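Local coordinates for beta-glucosidase (Saccharopolyspora erythraea D, PDB 5M6G), which probably hydrolyses terminal, non-reducing beta-D-glucosyl residues with release of beta-D-glucose, as a two-domain member of glycosyl hydrolase family 3, at residues Leu374-Lys377 and Phe378-Gly381; Val51-Leu54 and Met55-Ser59; Ala363-Ile366 and Asp367-Asn370; Thr100-Ala103 and Trp104-Tyr108. All blocks are in the same frame, centred on the assembly; numbering follows the deposited sequence.

Interaction 1. Residues Leu374-Lys377 and Phe378-Gly381; sequences LTKK and FELG
Leu374 O receives Phe378 N at 2.9 Å, opening a run of i to i+4 bonds that continues with Glu379 N to Thr375 O and Leu380 N to Lys376 O through the last turns of helix 363-379. The helix closes in a Schellman motif: Gly381, the first residue to leave helical geometry, has a positive phi of 78°, a value that favours glycine, and its N returns to Phe378 O at 3.0 Å.

On one flank Lys376 and Glu379 form a salt bridge. The lysine chain bends at its second and fourth torsions, which carries NZ across the carboxylate to meet OE1 of Glu379 on the syn side at 2.7 Å, slightly out of the carboxylate plane. Glu379 reaches back because its CG lies beside its own backbone N (chi1 -71°) and the chain beyond is extended; the Glu379 and Thr375 side chains lie side by side, Glu379 OE2 3.6 Å from Thr375 CG2. The hydroxyl of Thr375 is bonded to Arg371 O, one turn earlier.

Lys377 leaves on another side, nearly straight beyond CG, and its buried ammonium is satisfied by Gln66 OE1 and the carbonyls of Pro123 and Gly86. Phe378 lies against Val51 and Arg50 of helix 47-57 and stacks on Phe383, while Leu380 packs on Ile125 of a strand in the parallel sheet of the N-terminal domain. A water touches both partners of the salt bridge, donating to Glu379 OE2 and accepting a weak bond from Lys376 NZ.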
loop_
_atom_site.group_PDB
_atom_site.type_symbol
_atom_site.label_atom_id
_atom_site.label_comp_id
_atom_site.label_asym_id
_atom_site.label_seq_id
_atom_site.Cartn_x
_atom_site.Cartn_y
_atom_site.Cartn_z
ATOM N N LEU A 374 6.189 -15.098 -17.994
ATOM C CA LEU A 374 5.741 -14.868 -19.365
ATOM C C LEU A 374 4.232 -15.019 -19.485
ATOM O O LEU A 374 3.595 -14.290 -20.251
ATOM C CB LEU A 374 6.449 -15.826 -20.325
ATOM C CG LEU A 374 7.955 -15.619 -20.436
ATOM C CD1 LEU A 374 8.575 -16.762 -21.247
ATOM C CD2 LEU A 374 8.254 -14.249 -21.059
ATOM N N THR A 375 3.642 -15.960 -18.739
ATOM C CA THR A 375 2.192 -16.119 -18.777
ATOM C C THR A 375 1.490 -14.812 -18.427
ATOM O O THR A 375 0.551 -14.398 -19.114
ATOM C CB THR A 375 1.763 -17.245 -17.830
ATOM O OG1 THR A 375 2.198 -18.500 -18.374
ATOM C CG2 THR A 375 0.248 -17.282 -17.665
ATOM N N LYS A 376 1.962 -14.129 -17.383
ATOM C CA LYS A 376 1.339 -12.872 -16.984
ATOM C C LYS A 376 1.565 -11.782 -18.027
ATOM O O LYS A 376 0.673 -10.959 -18.275
ATOM C CB LYS A 376 1.872 -12.451 -15.616
ATOM C CG LYS A 376 1.368 -13.362 -14.497
ATOM C CD LYS A 376 -0.134 -13.131 -14.283
ATOM C CE LYS A 376 -0.814 -14.266 -13.498
ATOM N NZ LYS A 376 -0.938 -15.546 -14.284
ATOM N N LYS A 377 2.738 -11.767 -18.665
ATOM C CA LYS A 377 2.955 -10.807 -19.749
ATOM C C LYS A 377 1.977 -11.033 -20.901
ATOM O O LYS A 377 1.420 -10.072 -21.444
ATOM C CB LYS A 377 4.402 -10.878 -20.236
ATOM C CG LYS A 377 5.412 -10.365 -19.215
ATOM C CD LYS A 377 6.824 -10.321 -19.806
ATOM C CE LYS A 377 7.789 -9.587 -18.900
ATOM N NZ LYS A 377 9.109 -9.363 -19.566
ATOM N N PHE A 378 1.743 -12.292 -21.291
ATOM C CA PHE A 378 0.757 -12.551 -22.344
ATOM C C PHE A 378 -0.653 -12.201 -21.890
ATOM O O PHE A 378 -1.428 -11.605 -22.649
ATOM C CB PHE A 378 0.802 -14.011 -22.786
ATOM C CG PHE A 378 1.952 -14.329 -23.696
ATOM C CD1 PHE A 378 1.929 -13.936 -25.027
ATOM C CD2 PHE A 378 3.050 -15.030 -23.219
ATOM C CE1 PHE A 378 3.000 -14.225 -25.873
ATOM C CE2 PHE A 378 4.114 -15.333 -24.054
ATOM C CZ PHE A 378 4.089 -14.917 -25.387
ATOM N N GLU A 379 -1.011 -12.580 -20.665
ATOM C CA GLU A 379 -2.349 -12.285 -20.170
ATOM C C GLU A 379 -2.584 -10.786 -20.103
ATOM O O GLU A 379 -3.673 -10.307 -20.426
ATOM C CB GLU A 379 -2.560 -12.933 -18.795
ATOM C CG GLU A 379 -2.679 -14.462 -18.863
ATOM C CD GLU A 379 -2.652 -15.137 -17.494
ATOM O OE1 GLU A 379 -2.114 -14.544 -16.530
ATOM O OE2 GLU A 379 -3.149 -16.277 -17.386
ATOM N N LEU A 380 -1.560 -10.027 -19.723
ATOM C CA LEU A 380 -1.702 -8.577 -19.649
ATOM C C LEU A 380 -1.820 -7.928 -21.017
ATOM O O LEU A 380 -2.043 -6.719 -21.082
ATOM C CB LEU A 380 -0.514 -7.973 -18.895
ATOM C CG LEU A 380 -0.640 -8.082 -17.378
ATOM C CD1 LEU A 380 0.695 -7.819 -16.717
ATOM C CD2 LEU A 380 -1.692 -7.088 -16.880
ATOM N N GLY A 381 -1.670 -8.695 -22.097
ATOM C CA GLY A 381 -1.787 -8.153 -23.432
ATOM C C GLY A 381 -0.574 -7.397 -23.909
ATOM O O GLY A 381 -0.660 -6.699 -24.920
HETATM O O HOH W 1 -3.132 -17.711 -15.393
#

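Interaction 2. Residues Val51-Leu54 and Met55-Ser59; sequences VDDL and MARMS
Asp53 and Arg57 form an i to i+4 salt bridge near the C-terminal end of helix 47-57. The guanidinium grips the carboxylate side-on with two nitrogens. NE gives the shorter bond, 2.8 Å to Asp53 OD2, which lies in the guanidinium plane although NE stands above the carboxylate plane; NH2 reaches the syn lone pair of OD1 at 3.2 Å. The two flat groups are turned 60° against each other. Asp53 CG is anti to the backbone N (chi1 -179°), which swings the carboxylate towards the following turn, and OD2 also accepts from Tyr40 N.

Backbone bonds show the helix ending. Met55 N makes a nearly straight bond to Val51 O, whereas Arg57 N gives only a weak one to Asp53 O and a 2.9 Å bond to Leu54 O, an i to i+3 link.

Apolar contacts occupy another side. Met55 SD lies beside Val51 CG1 at 3.8 Å, the two chains pointing the same way, and Met58 SD passes Leu54 CG at 4.1 Å. Helix 47-57 lies against helix 363-379, where Met55 packs on Leu374 and Met58 on Asn370.

An alanine in place of Asp53 would probably leave the Arg57 guanidinium without its carboxylate mate and the N-H of Tyr40 without its acceptor. The carboxylate thus serves two ends, joining the last helical turn to the N-terminal loop at Tyr40 by charge and hydrogen bonding.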
loop_
_atom_site.group_PDB
_atom_site.type_symbol
_atom_site.label_atom_id
_atom_site.label_comp_id
_atom_site.label_asym_id
_atom_site.label_seq_id
_atom_site.Cartn_x
_atom_site.Cartn_y
_atom_site.Cartn_z
ATOM N N VAL A 51 3.337 -19.217 -24.656
ATOM C CA VAL A 51 4.433 -19.370 -23.706
ATOM C C VAL A 51 5.361 -20.508 -24.126
ATOM O O VAL A 51 6.586 -20.362 -24.134
ATOM C CB VAL A 51 3.874 -19.596 -22.292
ATOM C CG1 VAL A 51 4.990 -20.010 -21.358
ATOM C CG2 VAL A 51 3.178 -18.313 -21.792
ATOM N N ASP A 52 4.793 -21.666 -24.462
ATOM C CA ASP A 52 5.629 -22.798 -24.876
ATOM C C ASP A 52 6.515 -22.437 -26.065
ATOM O O ASP A 52 7.710 -22.763 -26.087
ATOM C CB ASP A 52 4.751 -23.999 -25.223
ATOM C CG ASP A 52 4.166 -24.676 -23.997
ATOM O OD1 ASP A 52 4.637 -24.397 -22.873
ATOM O OD2 ASP A 52 3.237 -25.502 -24.162
ATOM N N ASP A 53 5.948 -21.768 -27.071
ATOM C CA ASP A 53 6.716 -21.467 -28.274
ATOM C C ASP A 53 7.839 -20.481 -27.982
ATOM O O ASP A 53 8.972 -20.662 -28.442
ATOM C CB ASP A 53 5.799 -20.913 -29.358
ATOM C CG ASP A 53 6.543 -20.615 -30.623
ATOM O OD1 ASP A 53 6.902 -21.586 -31.316
ATOM O OD2 ASP A 53 6.796 -19.426 -30.902
ATOM N N LEU A 54 7.536 -19.417 -27.227
ATOM C CA LEU A 54 8.559 -18.443 -26.865
ATOM C C LEU A 54 9.684 -19.097 -26.070
ATOM O O LEU A 54 10.862 -18.933 -26.396
ATOM C CB LEU A 54 7.928 -17.297 -26.064
ATOM C CG LEU A 54 8.845 -16.174 -25.576
ATOM C CD1 LEU A 54 9.646 -15.562 -26.727
ATOM C CD2 LEU A 54 8.025 -15.099 -24.839
ATOM N N MET A 55 9.342 -19.845 -25.014
ATOM C CA MET A 55 10.390 -20.470 -24.219
ATOM C C MET A 55 11.216 -21.449 -25.042
ATOM O O MET A 55 12.424 -21.577 -24.814
ATOM C CB MET A 55 9.791 -21.159 -22.999
ATOM C CG MET A 55 9.305 -20.145 -21.972
ATOM S SD MET A 55 8.590 -20.865 -20.496
ATOM C CE MET A 55 9.994 -21.787 -19.853
ATOM N N ALA A 56 10.599 -22.131 -26.007
ATOM C CA ALA A 56 11.374 -23.034 -26.859
ATOM C C ALA A 56 12.472 -22.288 -27.602
ATOM O O ALA A 56 13.518 -22.870 -27.913
ATOM C CB ALA A 56 10.456 -23.747 -27.851
ATOM N N ARG A 57 12.265 -20.995 -27.869
ATOM C CA ARG A 57 13.221 -20.172 -28.603
ATOM C C ARG A 57 14.217 -19.441 -27.707
ATOM O O ARG A 57 15.166 -18.840 -28.225
ATOM C CB ARG A 57 12.471 -19.148 -29.464
ATOM C CG ARG A 57 11.477 -19.786 -30.418
ATOM C CD ARG A 57 10.529 -18.772 -31.015
ATOM N NE ARG A 57 9.485 -19.430 -31.791
ATOM C CZ ARG A 57 9.621 -19.797 -33.061
ATOM N NH1 ARG A 57 10.760 -19.560 -33.699
ATOM N NH2 ARG A 57 8.620 -20.395 -33.692
ATOM N N MET A 58 14.043 -19.479 -26.387
ATOM C CA MET A 58 14.884 -18.694 -25.498
ATOM C C MET A 58 16.157 -19.434 -25.114
ATOM O O MET A 58 16.136 -20.640 -24.835
ATOM C CB MET A 58 14.108 -18.320 -24.234
ATOM C CG MET A 58 12.960 -17.365 -24.504
ATOM S SD MET A 58 11.878 -17.167 -23.056
ATOM C CE MET A 58 12.832 -16.058 -22.027
ATOM N N SER A 59 17.265 -18.699 -25.103
ATOM C CA SER A 59 18.483 -19.175 -24.475
ATOM C C SER A 59 18.341 -19.107 -22.960
ATOM O O SER A 59 17.471 -18.421 -22.421
ATOM C CB SER A 59 19.679 -18.332 -24.890
ATOM O OG SER A 59 19.520 -17.000 -24.425
#

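Interaction 3. Residues Ala363-Ile366 and Asp367-Asn370; sequences AERI and DDAN
Ile366 O is gripped twice by Asn370: the backbone N and the side-chain ND2 each donate at 3.0 Å, arriving from opposite faces of the carbonyl plane. The amide of Asn370 thereby folds back on its own helix, its ND2 3.9 Å from Ile366 CG2 as the side chains lie alongside. ND2 has a further acceptor in Lys63 O of helix 60-66.

Arg365 meets Asp368 through a single nitrogen. Its chain bends at the second and third torsions; Asp368 OD2 lies at the edge of the guanidinium, near its plane, and takes NH2 from the anti side of the carboxylate at a very short 2.5 Å, the two planes 64° apart. Each is shared: Arg365 NH2 also pairs with Asp337, and NH1 reaches the carbonyls of Val332 and Ile336, while Asp368 binds Lys298 through OD2 and Arg372 through OD1.

All this lies in the first turns of helix 363-379, within the N-terminal domain of this family 3 hydrolase. Asp367 N, Asp368 N and Ala369 N donate to the carbonyls of Ala363, Glu364 and Arg365. Ile366 turns to the buried side, against Leu64 of helix 60-66 and Leu352 and Val356 of helix 345-357.

Asp367 CG sits beside its backbone N (chi1 -76°), holding the carboxylate near the helix start, where a water oxygen donates to Ala363 O at 2.7 Å and, weakly, to Asp367 OD1, which is salt-bridged to Lys63 NZ.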
loop_
_atom_site.group_PDB
_atom_site.type_symbol
_atom_site.label_atom_id
_atom_site.label_comp_id
_atom_site.label_asym_id
_atom_site.label_seq_id
_atom_site.Cartn_x
_atom_site.Cartn_y
_atom_site.Cartn_z
ATOM N N ALA A 363 17.396 -26.797 -13.782
ATOM C CA ALA A 363 16.873 -26.156 -14.982
ATOM C C ALA A 363 15.363 -25.960 -14.915
ATOM O O ALA A 363 14.841 -24.969 -15.435
ATOM C CB ALA A 363 17.247 -26.987 -16.212
ATOM N N GLU A 364 14.639 -26.888 -14.286
ATOM C CA GLU A 364 13.188 -26.741 -14.245
ATOM C C GLU A 364 12.761 -25.556 -13.385
ATOM O O GLU A 364 11.667 -25.019 -13.591
ATOM C CB GLU A 364 12.537 -28.026 -13.735
ATOM C CG GLU A 364 12.744 -28.292 -12.259
ATOM C CD GLU A 364 11.840 -29.391 -11.735
ATOM O OE1 GLU A 364 10.815 -29.073 -11.080
ATOM O OE2 GLU A 364 12.152 -30.574 -11.999
ATOM N N ARG A 365 13.604 -25.143 -12.438
ATOM C CA ARG A 365 13.264 -24.021 -11.573
ATOM C C ARG A 365 13.273 -22.725 -12.374
ATOM O O ARG A 365 12.355 -21.900 -12.254
ATOM C CB ARG A 365 14.236 -23.986 -10.381
ATOM C CG ARG A 365 13.981 -22.938 -9.261
ATOM C CD ARG A 365 12.683 -23.148 -8.456
ATOM N NE ARG A 365 11.504 -22.555 -9.093
ATOM C CZ ARG A 365 11.268 -21.248 -9.168
ATOM N NH1 ARG A 365 12.135 -20.385 -8.647
ATOM N NH2 ARG A 365 10.176 -20.799 -9.781
ATOM N N ILE A 366 14.272 -22.565 -13.247
ATOM C CA ILE A 366 14.309 -21.412 -14.147
ATOM C C ILE A 366 13.119 -21.438 -15.097
ATOM O O ILE A 366 12.531 -20.394 -15.415
ATOM C CB ILE A 366 15.642 -21.384 -14.922
ATOM C CG1 ILE A 366 16.840 -21.365 -13.968
ATOM C CG2 ILE A 366 15.676 -20.202 -15.911
ATOM C CD1 ILE A 366 16.834 -20.220 -12.958
ATOM N N ASP A 367 12.761 -22.628 -15.592
ATOM C CA ASP A 367 11.640 -22.726 -16.522
ATOM C C ASP A 367 10.323 -22.433 -15.823
ATOM O O ASP A 367 9.434 -21.792 -16.398
ATOM C CB ASP A 367 11.594 -24.116 -17.165
ATOM C CG ASP A 367 12.648 -24.309 -18.245
ATOM O OD1 ASP A 367 13.285 -23.320 -18.659
ATOM O OD2 ASP A 367 12.830 -25.469 -18.687
ATOM N N ASP A 368 10.167 -22.909 -14.586
ATOM C CA ASP A 368 8.960 -22.588 -13.834
ATOM C C ASP A 368 8.826 -21.080 -13.643
ATOM O O ASP A 368 7.749 -20.509 -13.853
ATOM C CB ASP A 368 8.980 -23.313 -12.485
ATOM C CG ASP A 368 7.898 -22.831 -11.552
ATOM O OD1 ASP A 368 6.713 -23.059 -11.857
ATOM O OD2 ASP A 368 8.233 -22.232 -10.508
ATOM N N ALA A 369 9.917 -20.410 -13.256
ATOM C CA ALA A 369 9.849 -18.964 -13.059
ATOM C C ALA A 369 9.498 -18.261 -14.361
ATOM O O ALA A 369 8.678 -17.332 -14.378
ATOM C CB ALA A 369 11.176 -18.442 -12.507
ATOM N N ASN A 370 10.086 -18.710 -15.473
ATOM C CA ASN A 370 9.804 -18.048 -16.742
ATOM C C ASN A 370 8.387 -18.314 -17.207
ATOM O O ASN A 370 7.732 -17.419 -17.738
ATOM C CB ASN A 370 10.795 -18.491 -17.800
ATOM C CG ASN A 370 11.985 -17.602 -17.838
ATOM O OD1 ASN A 370 12.124 -16.780 -18.744
ATOM N ND2 ASN A 370 12.830 -17.706 -16.815
HETATM O O HOH W 2 15.713 -23.629 -17.621
#

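Interaction 4. Residues Thr100-Ala103 and Trp104-Tyr108; sequences TPQA and WADMY
Trp104 turns the CD1 edge of its indole back towards Thr100, at the start of helix 101-116. Its CB stands 3.7 Å from Pro101 O; CG, placed beside the residue's own backbone N (chi1 -79°), is 3.8 Å from Thr100 O. CD1 comes closest, 3.0 Å from that oxygen, which lies near the ring plane at its edge, and the next ring atom, NE1, is hydrogen-bonded to Asn99 OD1. The side chain also packs on Ser90 of strand 87-90 and on Pro96 and Val137. Thr100 O accepts Trp104 N as well, at 3.1 Å and nearly straight, and so meets both backbone and indole.

Gln102 NE2 reaches Asp106 OD2 at 3.2 Å, a weak bond with amide and carboxylate planes 80° apart. The stronger partner of Asp106 is Arg390, in a salt bridge with OD1. Replacing Asp106 by a leucine would probably leave the Arg390 guanidinium without this negative mate and let the Gln102 amide turn more freely.

Thr100 is the N-cap: its OG1 accepts from Ala103 N at 3.0 Å, capping the first turn. Further along, Tyr108 OH binds Asp175, a magnesium ligand. The helix, packed by its tryptophan against the preceding strand, is the middle element of the beta-alpha-beta unit of strand 87-90, helix 101-116 and strand 125-128, consistent with the TIM-barrel-type N-terminal domain of glycosyl hydrolase family 3.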
loop_
_atom_site.group_PDB
_atom_site.type_symbol
_atom_site.label_atom_id
_atom_site.label_comp_id
_atom_site.label_asym_id
_atom_site.label_seq_id
_atom_site.Cartn_x
_atom_site.Cartn_y
_atom_site.Cartn_z
ATOM N N THR A 100 4.951 14.349 -13.794
ATOM C CA THR A 100 3.617 14.543 -14.340
ATOM C C THR A 100 3.118 13.215 -14.871
ATOM O O THR A 100 3.921 12.327 -15.185
ATOM C CB THR A 100 3.582 15.577 -15.480
ATOM O OG1 THR A 100 4.309 15.071 -16.610
ATOM C CG2 THR A 100 4.152 16.918 -15.046
ATOM N N PRO A 101 1.795 13.038 -14.981
ATOM C CA PRO A 101 1.285 11.797 -15.589
ATOM C C PRO A 101 1.807 11.553 -16.997
ATOM O O PRO A 101 2.118 10.406 -17.343
ATOM C CB PRO A 101 -0.234 12.001 -15.571
ATOM C CG PRO A 101 -0.469 12.890 -14.401
ATOM C CD PRO A 101 0.720 13.824 -14.346
ATOM N N GLN A 102 1.926 12.601 -17.819
ATOM C CA GLN A 102 2.460 12.416 -19.169
ATOM C C GLN A 102 3.916 11.967 -19.138
ATOM O O GLN A 102 4.329 11.113 -19.936
ATOM C CB GLN A 102 2.338 13.712 -19.977
ATOM C CG GLN A 102 2.798 13.511 -21.415
ATOM C CD GLN A 102 3.307 14.771 -22.071
ATOM O OE1 GLN A 102 2.838 15.870 -21.777
ATOM N NE2 GLN A 102 4.284 14.619 -22.971
ATOM N N ALA A 103 4.721 12.552 -18.249
ATOM C CA ALA A 103 6.132 12.190 -18.195
ATOM C C ALA A 103 6.334 10.751 -17.723
ATOM O O ALA A 103 7.289 10.087 -18.158
ATOM C CB ALA A 103 6.891 13.161 -17.297
ATOM N N TRP A 104 5.468 10.254 -16.834
ATOM C CA TRP A 104 5.524 8.832 -16.489
ATOM C C TRP A 104 5.210 7.968 -17.703
ATOM O O TRP A 104 5.880 6.958 -17.947
ATOM C CB TRP A 104 4.546 8.502 -15.361
ATOM C CG TRP A 104 5.003 8.859 -13.990
ATOM C CD1 TRP A 104 4.938 10.087 -13.395
ATOM C CD2 TRP A 104 5.574 7.971 -13.021
ATOM N NE1 TRP A 104 5.445 10.021 -12.116
ATOM C CE2 TRP A 104 5.843 8.731 -11.864
ATOM C CE3 TRP A 104 5.898 6.603 -13.026
ATOM C CZ2 TRP A 104 6.406 8.174 -10.718
ATOM C CZ3 TRP A 104 6.466 6.048 -11.880
ATOM C CH2 TRP A 104 6.715 6.835 -10.747
ATOM N N ALA A 105 4.180 8.338 -18.469
ATOM C CA ALA A 105 3.857 7.560 -19.662
ATOM C C ALA A 105 5.008 7.585 -20.662
ATOM O O ALA A 105 5.331 6.558 -21.274
ATOM C CB ALA A 105 2.572 8.074 -20.307
ATOM N N ASP A 106 5.644 8.750 -20.836
ATOM C CA ASP A 106 6.808 8.844 -21.713
ATOM C C ASP A 106 7.933 7.937 -21.228
ATOM O O ASP A 106 8.560 7.226 -22.022
ATOM C CB ASP A 106 7.297 10.290 -21.790
ATOM C CG ASP A 106 6.344 11.186 -22.529
ATOM O OD1 ASP A 106 5.430 10.663 -23.208
ATOM O OD2 ASP A 106 6.512 12.422 -22.428
ATOM N N MET A 107 8.212 7.965 -19.923
ATOM C CA MET A 107 9.270 7.125 -19.378
ATOM C C MET A 107 8.979 5.653 -19.638
ATOM O O MET A 107 9.852 4.905 -20.095
ATOM C CB MET A 107 9.417 7.377 -17.878
ATOM C CG MET A 107 10.520 6.540 -17.212
ATOM S SD MET A 107 10.501 6.798 -15.430
ATOM C CE MET A 107 9.008 5.925 -14.975
ATOM N N TYR A 108 7.746 5.228 -19.355
ATOM C CA TYR A 108 7.351 3.845 -19.593
ATOM C C TYR A 108 7.553 3.454 -21.056
ATOM O O TYR A 108 8.170 2.427 -21.355
ATOM C CB TYR A 108 5.894 3.639 -19.178
ATOM C CG TYR A 108 5.421 2.235 -19.455
ATOM C CD1 TYR A 108 5.550 1.237 -18.494
ATOM C CD2 TYR A 108 4.894 1.892 -20.698
ATOM C CE1 TYR A 108 5.135 -0.065 -18.760
ATOM C CE2 TYR A 108 4.495 0.612 -20.973
ATOM C CZ TYR A 108 4.611 -0.364 -20.002
ATOM O OH TYR A 108 4.200 -1.640 -20.285
#

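Interactions 1 and 3 occupy opposite ends of helix 363-379, and interaction 2, at the end of helix 47-57, touches both: Leu374 CD1 meets Met55 CG at 3.5 Å, and Met58 CE lies 3.4 Å from Asn370 OD1. Interaction 1 is the most buried, with apolar packing on several sides and one lysine-glutamate pair; interactions 2 and 3 are partly exposed and use arginine-aspartate pairs, bidentate and single-nitrogen respectively. Interaction 4, on helix 101-116, does not touch the others, though it and interaction 1 both come up to the magnesium ligand Asp175. It has no internal salt bridge and starts its helix with a threonine cap, whereas interaction 1 ends at a glycine.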